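Local coordinates for possible sortase-like protein (Corynebacterium diphtheriae, PDB 5UUS) that probably acts as a membrane-anchored class E-type sortase, a cysteine transpeptidase that cleaves sorting signals and attaches proteins to the cell wall, at residues Gln145-Val157 with Leu174-Glu187. Numbering follows the deposited sequence.
Sequences QAERITHGDYEHV and LPETDVIEADPGME. With EDO (1,2-ethanediol), chain G.
R148 reaches from helix 143-151 to G185 and E187 in the loop that leads into strand 188-193. Its CB and CG lie beside an ethanediol, probably from the crystallisation liquor, and CD passes 3.6 Å from E187 OE2. The chain then bends at chi3 (77°), turning the guanidinium so that NE donates to ethanediol O2, and NH1 and NH2 turn to G185 O. Both grip that oxygen, NH2 at 2.8 Å and nearly along the C=O axis. NH1 also forms a salt bridge with D153 OD2, and NH2 one with E187 OE2, which is met on its anti side at 2.8 Å. Here the loop between strands 160-163 and 188-193 of the sortase beta-barrel is tied to a helix packed outside the sheet. One guanidinium face rests on Y154 CE1. The other E187 oxygen, OE1, accepts from Q145 NE2 (2.9 Å, 162°), a donor standing above the carboxylate plane; Q145 NE2 also bonds to L211 O. Over one face of the Y154 ring sits L174 CD1, a CH-pi contact 3.9 Å from the centroid. Farther along, H156 NE2 donates in its ring plane to P175 O (2.8 Å, 160°).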
loop_
_atom_site.group_PDB
_atom_site.type_symbol
_atom_site.label_atom_id
_atom_site.label_comp_id
_atom_site.label_asym_id
_atom_site.label_seq_id
_atom_site.Cartn_x
_atom_site.Cartn_y
_atom_site.Cartn_z
ATOM N N GLN A 145 10.474 -2.363 14.251
ATOM C CA GLN A 145 10.378 -2.365 12.791
ATOM C C GLN A 145 11.691 -1.932 12.123
ATOM O O GLN A 145 12.120 -2.534 11.146
ATOM C CB GLN A 145 9.241 -1.459 12.328
ATOM C CG GLN A 145 7.856 -2.060 12.583
ATOM C CD GLN A 145 6.762 -1.094 12.188
ATOM O OE1 GLN A 145 6.859 0.097 12.462
ATOM N NE2 GLN A 145 5.708 -1.606 11.554
ATOM N N ALA A 146 12.325 -0.891 12.655
ATOM C CA ALA A 146 13.577 -0.417 12.071
ATOM C C ALA A 146 14.630 -1.518 12.056
ATOM O O ALA A 146 15.412 -1.626 11.091
ATOM C CB ALA A 146 14.085 0.792 12.819
ATOM N N GLU A 147 14.664 -2.337 13.109
ATOM C CA GLU A 147 15.645 -3.422 13.161
ATOM C C GLU A 147 15.328 -4.479 12.138
ATOM O O GLU A 147 16.231 -4.945 11.444
ATOM C CB GLU A 147 15.722 -4.056 14.543
ATOM C CG GLU A 147 16.362 -3.143 15.564
ATOM C CD GLU A 147 16.518 -3.799 16.928
ATOM O OE1 GLU A 147 16.606 -5.050 16.984
ATOM O OE2 GLU A 147 16.549 -3.061 17.942
ATOM N N ARG A 148 14.055 -4.857 12.041
ATOM C CA ARG A 148 13.629 -5.820 11.019
ATOM C C ARG A 148 13.913 -5.334 9.590
ATOM O O ARG A 148 14.316 -6.108 8.732
ATOM C CB ARG A 148 12.139 -6.120 11.160
ATOM C CG ARG A 148 11.725 -6.614 12.521
ATOM C CD ARG A 148 10.275 -7.101 12.449
ATOM N NE ARG A 148 10.221 -8.411 11.801
ATOM C CZ ARG A 148 9.106 -9.082 11.519
ATOM N NH1 ARG A 148 9.193 -10.279 10.971
ATOM N NH2 ARG A 148 7.912 -8.562 11.776
ATOM N N ILE A 149 13.695 -4.045 9.348
ATOM C CA ILE A 149 13.985 -3.433 8.049
ATOM C C ILE A 149 15.478 -3.425 7.750
ATOM O O ILE A 149 15.897 -3.596 6.596
ATOM C CB ILE A 149 13.432 -1.985 7.983
ATOM C CG1 ILE A 149 11.884 -2.016 7.915
ATOM C CG2 ILE A 149 14.055 -1.197 6.813
ATOM C CD1 ILE A 149 11.218 -0.676 8.246
ATOM N N THR A 150 16.292 -3.261 8.789
ATOM C CA THR A 150 17.734 -3.137 8.560
ATOM C C THR A 150 18.475 -4.487 8.548
ATOM O O THR A 150 19.331 -4.696 7.692
ATOM C CB THR A 150 18.379 -2.211 9.599
ATOM O OG1 THR A 150 17.638 -0.988 9.661
ATOM C CG2 THR A 150 19.863 -1.898 9.221
ATOM N N HIS A 151 18.125 -5.402 9.456
ATOM C CA HIS A 151 18.889 -6.636 9.676
ATOM C C HIS A 151 18.045 -7.887 9.759
ATOM O O HIS A 151 18.572 -8.974 10.002
ATOM C CB HIS A 151 19.685 -6.543 10.978
ATOM C CG HIS A 151 20.632 -5.391 11.027
ATOM N ND1 HIS A 151 20.627 -4.469 12.051
ATOM C CD2 HIS A 151 21.627 -5.018 10.184
ATOM C CE1 HIS A 151 21.575 -3.572 11.834
ATOM N NE2 HIS A 151 22.195 -3.883 10.707
ATOM N N GLY A 152 16.735 -7.734 9.601
ATOM C CA GLY A 152 15.819 -8.832 9.838
ATOM C C GLY A 152 15.103 -9.301 8.595
ATOM O O GLY A 152 15.659 -9.287 7.487
ATOM N N ASP A 153 13.858 -9.733 8.773
ATOM C CA ASP A 153 13.108 -10.330 7.674
ATOM C C ASP A 153 12.839 -9.371 6.506
ATOM O O ASP A 153 12.507 -9.800 5.410
ATOM C CB ASP A 153 11.793 -10.882 8.208
ATOM C CG ASP A 153 12.009 -11.993 9.226
ATOM O OD1 ASP A 153 13.050 -12.678 9.168
ATOM O OD2 ASP A 153 11.144 -12.186 10.087
ATOM N N TYR A 154 12.963 -8.079 6.758
ATOM C CA TYR A 154 12.667 -7.068 5.754
ATOM C C TYR A 154 13.947 -6.373 5.249
ATOM O O TYR A 154 13.898 -5.343 4.581
ATOM C CB TYR A 154 11.639 -6.078 6.348
ATOM C CG TYR A 154 10.286 -6.760 6.507
ATOM C CD1 TYR A 154 9.994 -7.516 7.641
ATOM C CD2 TYR A 154 9.334 -6.720 5.483
ATOM C CE1 TYR A 154 8.769 -8.173 7.781
ATOM C CE2 TYR A 154 8.101 -7.385 5.618
ATOM C CZ TYR A 154 7.837 -8.105 6.768
ATOM O OH TYR A 154 6.638 -8.776 6.899
ATOM N N GLU A 155 15.101 -6.949 5.567
ATOM C CA GLU A 155 16.375 -6.345 5.161
ATOM C C GLU A 155 16.486 -6.208 3.631
ATOM O O GLU A 155 16.942 -5.190 3.121
ATOM C CB GLU A 155 17.550 -7.162 5.705
ATOM C CG GLU A 155 18.885 -6.777 5.050
ATOM C CD GLU A 155 20.086 -7.443 5.728
ATOM O OE1 GLU A 155 19.882 -8.267 6.661
ATOM O OE2 GLU A 155 21.229 -7.122 5.327
ATOM N N HIS A 156 16.019 -7.214 2.900
ATOM C CA HIS A 156 16.117 -7.220 1.435
ATOM C C HIS A 156 15.041 -6.363 0.728
ATOM O O HIS A 156 15.044 -6.246 -0.488
ATOM C CB HIS A 156 16.014 -8.658 0.936
ATOM C CG HIS A 156 14.652 -9.251 1.122
ATOM N ND1 HIS A 156 14.197 -9.708 2.344
ATOM C CD2 HIS A 156 13.628 -9.430 0.252
ATOM C CE1 HIS A 156 12.960 -10.153 2.209
ATOM N NE2 HIS A 156 12.587 -9.975 0.955
ATOM N N VAL A 157 14.116 -5.776 1.475
ATOM C CA VAL A 157 12.957 -5.137 0.837
ATOM C C VAL A 157 13.204 -3.660 0.594
ATOM O O VAL A 157 13.232 -2.869 1.525
ATOM C CB VAL A 157 11.673 -5.305 1.683
ATOM C CG1 VAL A 157 10.482 -4.653 0.960
ATOM C CG2 VAL A 157 11.402 -6.800 1.970
ATOM N N LEU A 174 5.323 -11.986 2.087
ATOM C CA LEU A 174 6.610 -11.409 2.418
ATOM C C LEU A 174 7.279 -11.070 1.083
ATOM O O LEU A 174 7.674 -11.986 0.347
ATOM C CB LEU A 174 7.454 -12.387 3.239
ATOM C CG LEU A 174 8.867 -11.914 3.588
ATOM C CD1 LEU A 174 8.782 -10.679 4.478
ATOM C CD2 LEU A 174 9.660 -13.030 4.273
ATOM N N PRO A 175 7.382 -9.765 0.753
ATOM C CA PRO A 175 7.735 -9.394 -0.637
ATOM C C PRO A 175 9.107 -9.895 -1.092
ATOM O O PRO A 175 10.034 -10.004 -0.283
ATOM C CB PRO A 175 7.693 -7.858 -0.641
ATOM C CG PRO A 175 7.485 -7.421 0.774
ATOM C CD PRO A 175 7.014 -8.607 1.584
ATOM N N GLU A 176 9.193 -10.228 -2.381
ATOM C CA GLU A 176 10.410 -10.751 -3.023
ATOM C C GLU A 176 11.002 -11.972 -2.321
ATOM O O GLU A 176 12.225 -12.118 -2.215
ATOM C CB GLU A 176 11.457 -9.641 -3.132
ATOM C CG GLU A 176 10.992 -8.525 -4.083
ATOM C CD GLU A 176 10.327 -7.385 -3.348
ATOM O OE1 GLU A 176 10.876 -6.927 -2.310
ATOM O OE2 GLU A 176 9.246 -6.944 -3.800
ATOM N N THR A 177 10.117 -12.828 -1.819
ATOM C CA THR A 177 10.482 -14.132 -1.263
ATOM C C THR A 177 9.522 -15.177 -1.777
ATOM O O THR A 177 8.537 -14.850 -2.422
ATOM C CB THR A 177 10.398 -14.183 0.289
ATOM O OG1 THR A 177 9.011 -14.239 0.699
ATOM C CG2 THR A 177 11.081 -12.971 0.896
ATOM N N ASP A 178 9.772 -16.428 -1.407
ATOM C CA ASP A 178 8.883 -17.534 -1.758
ATOM C C ASP A 178 7.818 -17.824 -0.672
ATOM O O ASP A 178 7.197 -18.896 -0.674
ATOM C CB ASP A 178 9.713 -18.803 -2.012
ATOM C CG ASP A 178 10.540 -19.238 -0.779
ATOM O OD1 ASP A 178 10.658 -18.458 0.194
ATOM O OD2 ASP A 178 11.090 -20.366 -0.788
ATOM N N VAL A 179 7.621 -16.891 0.258
ATOM C CA VAL A 179 6.598 -17.058 1.301
ATOM C C VAL A 179 5.287 -16.437 0.868
ATOM O O VAL A 179 5.165 -15.215 0.862
ATOM C CB VAL A 179 7.022 -16.417 2.631
ATOM C CG1 VAL A 179 6.008 -16.740 3.712
ATOM C CG2 VAL A 179 8.376 -16.941 3.055
ATOM N N ILE A 180 4.312 -17.269 0.510
ATOM C CA ILE A 180 3.051 -16.790 -0.058
ATOM C C ILE A 180 1.931 -16.638 0.967
ATOM O O ILE A 180 1.114 -15.723 0.865
ATOM C CB ILE A 180 2.558 -17.727 -1.181
ATOM C CG1 ILE A 180 2.611 -19.189 -0.712
ATOM C CG2 ILE A 180 3.365 -17.478 -2.456
ATOM C CD1 ILE A 180 3.365 -20.116 -1.647
ATOM N N GLU A 181 1.896 -17.530 1.950
ATOM C CA GLU A 181 0.882 -17.464 2.999
ATOM C C GLU A 181 1.226 -16.395 4.020
ATOM O O GLU A 181 2.369 -16.299 4.458
ATOM C CB GLU A 181 0.743 -18.815 3.713
ATOM C CG GLU A 181 0.384 -19.970 2.806
ATOM C CD GLU A 181 -1.023 -19.854 2.268
ATOM O OE1 GLU A 181 -1.884 -19.274 2.973
ATOM O OE2 GLU A 181 -1.266 -20.337 1.139
ATOM N N ALA A 182 0.239 -15.590 4.388
ATOM C CA ALA A 182 0.387 -14.647 5.484
ATOM C C ALA A 182 0.695 -15.413 6.776
ATOM O O ALA A 182 0.203 -16.517 6.975
ATOM C CB ALA A 182 -0.877 -13.808 5.644
ATOM N N ASP A 183 1.501 -14.817 7.646
ATOM C CA ASP A 183 1.939 -15.455 8.893
ATOM C C ASP A 183 1.904 -14.409 10.022
ATOM O O ASP A 183 2.136 -13.219 9.759
ATOM C CB ASP A 183 3.346 -16.023 8.681
ATOM C CG ASP A 183 3.927 -16.643 9.920
ATOM O OD1 ASP A 183 4.456 -15.894 10.766
ATOM O OD2 ASP A 183 3.868 -17.887 10.040
ATOM N N PRO A 184 1.628 -14.824 11.277
ATOM C CA PRO A 184 1.456 -13.793 12.312
ATOM C C PRO A 184 2.734 -13.032 12.625
ATOM O O PRO A 184 2.647 -11.988 13.250
ATOM C CB PRO A 184 0.983 -14.594 13.541
ATOM C CG PRO A 184 1.513 -15.948 13.319
ATOM C CD PRO A 184 1.333 -16.157 11.818
ATOM N N GLY A 185 3.894 -13.517 12.184
ATOM C CA GLY A 185 5.135 -12.810 12.443
ATOM C C GLY A 185 5.435 -11.685 11.462
ATOM O O GLY A 185 6.387 -10.925 11.650
ATOM N N MET A 186 4.622 -11.562 10.416
ATOM C CA MET A 186 4.863 -10.544 9.387
ATOM C C MET A 186 4.366 -9.157 9.791
ATOM O O MET A 186 3.400 -9.026 10.540
ATOM C CB MET A 186 4.189 -10.944 8.084
ATOM C CG MET A 186 4.770 -12.189 7.436
ATOM S SD MET A 186 3.696 -12.655 6.068
ATOM C CE MET A 186 4.631 -14.039 5.444
ATOM N N GLU A 187 5.061 -8.129 9.314
ATOM C CA GLU A 187 4.509 -6.775 9.284
ATOM C C GLU A 187 3.415 -6.693 8.218
ATOM O O GLU A 187 3.285 -7.569 7.371
ATOM C CB GLU A 187 5.606 -5.743 8.978
ATOM C CG GLU A 187 6.768 -5.776 9.963
ATOM C CD GLU A 187 6.334 -5.402 11.389
ATOM O OE1 GLU A 187 5.450 -4.525 11.551
ATOM O OE2 GLU A 187 6.883 -5.991 12.338
HETATM C C1 EDO G . 12.772 -12.272 12.972
HETATM O O1 EDO G . 14.142 -12.713 12.996
HETATM C C2 EDO G . 12.674 -10.742 13.037
HETATM O O2 EDO G . 12.790 -10.139 11.733
HETATM O O HOH W 1 4.985 -8.836 5.118
HETATM O O HOH W 2 13.221 -5.700 -2.670
#